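Local coordinates for histidine-rich glycoprotein (Oryctolagus cuniculus, PDB 4CCV) that is a plasma adapter protein that binds heparin, heparan sulfate, heme, plasminogen, thrombospondin and divalent metal ions and helps regulate coagulation, fibrinolysis and angiogenesis, at residues 30-33 / 34-37. Residues are numbered along the deposited sequence; the frame is centred on the assembly and turned at random.
Sequences EAYA and SFRV. With NAG (2-acetamido-2-deoxy-beta-D-glucopyranose), chain B; GSH (glutathione), chain C.
Tyr32 and Phe35 bring their rings together at a slant, centroids 4.5 Å apart and planes at 44°. With CG anti to its carbonyl carbon (chi1 -71°), Tyr32 puts CD2 over the centre of the Phe35 ring. Val102 of strand 95-104 packs against both side chains, and Tyr25 meets the Tyr32 ring edge-to-face.

In the backbone, Phe35 N donates to Tyr32 O at 3.1 Å, closing a type I beta turn. This turn ends the link from helix 15-27 to strand 35-47 in the second cystatin domain, where the helix packs on an antiparallel sheet.

The N-linked sugar on Asn62 uses the same corner. Its acetamide N2 donates almost straight to Ala31 O (2.9 Å, 168°), while its methyl C8 lies over one face of the Tyr32 ring, 3.4 Å from Tyr32 CE1. Ala31 O has a second donor, a water that also accepts from Ser34 N and lies 2.5 Å from Ser34 OG, so that it ties Ala31, just before the turn, to Ser34 within it.

Farther along, Arg36 stretches out from CG to NE and carries its guanidinium edge to glutathione, where NH1 donates to OE1 of the ligand at 2.9 Å; Arg61, Cys63 and Ser66 complete that pocket, where Cys63 is probably the glutathionylated cysteine.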
loop_
_atom_site.group_PDB
_atom_site.type_symbol
_atom_site.label_atom_id
_atom_site.label_comp_id
_atom_site.label_asym_id
_atom_site.label_seq_id
_atom_site.Cartn_x
_atom_site.Cartn_y
_atom_site.Cartn_z
ATOM N N GLU A 30 4.068 2.246 -15.263
ATOM C CA GLU A 30 5.396 2.797 -15.424
ATOM C C GLU A 30 5.613 4.171 -14.700
ATOM O O GLU A 30 6.743 4.500 -14.334
ATOM C CB GLU A 30 5.656 2.902 -16.925
ATOM C CG GLU A 30 6.760 3.856 -17.369
ATOM C CD GLU A 30 6.763 4.115 -18.883
ATOM O OE1 GLU A 30 5.930 3.500 -19.609
ATOM O OE2 GLU A 30 7.599 4.941 -19.347
ATOM N N ALA A 31 4.541 4.948 -14.493
ATOM C CA ALA A 31 4.660 6.271 -13.834
ATOM C C ALA A 31 5.077 6.109 -12.370
ATOM O O ALA A 31 5.607 7.031 -11.744
ATOM C CB ALA A 31 3.348 7.054 -13.951
ATOM N N TYR A 32 4.849 4.901 -11.853
ATOM C CA TYR A 32 5.251 4.514 -10.518
ATOM C C TYR A 32 6.624 3.882 -10.348
ATOM O O TYR A 32 6.944 3.478 -9.237
ATOM C CB TYR A 32 4.209 3.559 -9.932
ATOM C CG TYR A 32 2.880 4.206 -9.582
ATOM C CD1 TYR A 32 1.910 4.444 -10.535
ATOM C CD2 TYR A 32 2.595 4.522 -8.273
ATOM C CE1 TYR A 32 0.678 5.010 -10.177
ATOM C CE2 TYR A 32 1.409 5.104 -7.903
ATOM C CZ TYR A 32 0.449 5.335 -8.851
ATOM O OH TYR A 32 -0.719 5.888 -8.395
ATOM N N ALA A 33 7.471 3.887 -11.363
ATOM C CA ALA A 33 8.773 3.193 -11.289
ATOM C C ALA A 33 9.668 3.661 -10.121
ATOM O O ALA A 33 10.439 2.875 -9.593
ATOM C CB ALA A 33 9.514 3.324 -12.623
ATOM N N SER A 34 9.609 4.948 -9.750
ATOM C CA SER A 34 10.493 5.479 -8.720
ATOM C C SER A 34 9.911 5.367 -7.298
ATOM O O SER A 34 10.495 5.882 -6.342
ATOM C CB SER A 34 10.772 6.973 -8.987
ATOM O OG SER A 34 9.593 7.716 -8.661
ATOM N N PHE A 35 8.749 4.750 -7.124
ATOM C CA PHE A 35 8.024 4.881 -5.866
ATOM C C PHE A 35 8.596 3.956 -4.752
ATOM O O PHE A 35 9.130 2.885 -5.039
ATOM C CB PHE A 35 6.517 4.626 -6.071
ATOM C CG PHE A 35 5.716 5.829 -6.515
ATOM C CD1 PHE A 35 5.972 6.479 -7.708
ATOM C CD2 PHE A 35 4.664 6.278 -5.745
ATOM C CE1 PHE A 35 5.223 7.577 -8.117
ATOM C CE2 PHE A 35 3.875 7.351 -6.148
ATOM C CZ PHE A 35 4.163 8.019 -7.326
ATOM N N ARG A 36 8.501 4.405 -3.502
ATOM C CA ARG A 36 8.901 3.601 -2.326
ATOM C C ARG A 36 7.891 3.760 -1.206
ATOM O O ARG A 36 7.189 4.743 -1.156
ATOM C CB ARG A 36 10.255 4.038 -1.839
ATOM C CG ARG A 36 11.298 3.916 -2.914
ATOM C CD ARG A 36 12.620 4.296 -2.289
ATOM N NE ARG A 36 13.759 4.154 -3.185
ATOM C CZ ARG A 36 15.005 4.494 -2.853
ATOM N NH1 ARG A 36 15.269 5.007 -1.645
ATOM N NH2 ARG A 36 15.988 4.320 -3.731
ATOM N N VAL A 37 7.759 2.730 -0.371
ATOM C CA VAL A 37 6.819 2.735 0.734
ATOM C C VAL A 37 7.330 3.716 1.749
ATOM O O VAL A 37 8.561 3.712 2.050
ATOM C CB VAL A 37 6.760 1.298 1.395
ATOM C CG1 VAL A 37 5.974 1.345 2.699
ATOM C CG2 VAL A 37 6.112 0.388 0.365
HETATM C C1 NAG B . 6.202 10.851 -10.198
HETATM C C2 NAG B . 4.968 10.720 -11.053
HETATM C C3 NAG B . 5.436 10.776 -12.494
HETATM C C4 NAG B . 6.274 11.982 -12.828
HETATM C C5 NAG B . 7.439 12.159 -11.867
HETATM C C6 NAG B . 8.103 13.558 -12.021
HETATM C C7 NAG B . 2.987 9.290 -10.593
HETATM C C8 NAG B . 2.379 7.890 -10.529
HETATM N N2 NAG B . 4.267 9.444 -10.919
HETATM O O3 NAG B . 4.308 10.758 -13.297
HETATM O O4 NAG B . 6.846 11.697 -14.073
HETATM O O5 NAG B . 6.993 11.994 -10.524
HETATM O O6 NAG B . 7.048 14.518 -11.884
HETATM O O7 NAG B . 2.270 10.218 -10.271
HETATM N N1 GSH C . 10.281 9.579 2.920
HETATM C CA1 GSH C . 11.040 8.441 3.386
HETATM C C1 GSH C . 12.413 8.949 3.811
HETATM O O11 GSH C . 12.446 9.864 4.683
HETATM O O12 GSH C . 13.480 8.524 3.334
HETATM C CB1 GSH C . 10.855 7.421 2.270
HETATM C CG1 GSH C . 12.087 6.571 2.018
HETATM C CD1 GSH C . 12.953 7.071 0.883
HETATM O OE1 GSH C . 13.731 6.264 0.472
HETATM N N2 GSH C . 12.905 8.296 0.293
HETATM C CA2 GSH C . 13.803 8.563 -0.840
HETATM C C2 GSH C . 15.262 8.816 -0.494
HETATM O O2 GSH C . 16.076 8.713 -1.410
HETATM C CB2 GSH C . 13.248 9.715 -1.655
HETATM S SG2 GSH C . 11.509 9.313 -2.033
HETATM N N3 GSH C . 15.580 9.191 0.764
HETATM C CA3 GSH C . 16.896 9.686 1.207
HETATM C C3 GSH C . 18.066 8.837 0.754
HETATM O O31 GSH C . 18.090 7.631 1.096
HETATM O O32 GSH C . 18.962 9.371 0.048
HETATM O O HOH W 1 8.100 7.202 -10.654
#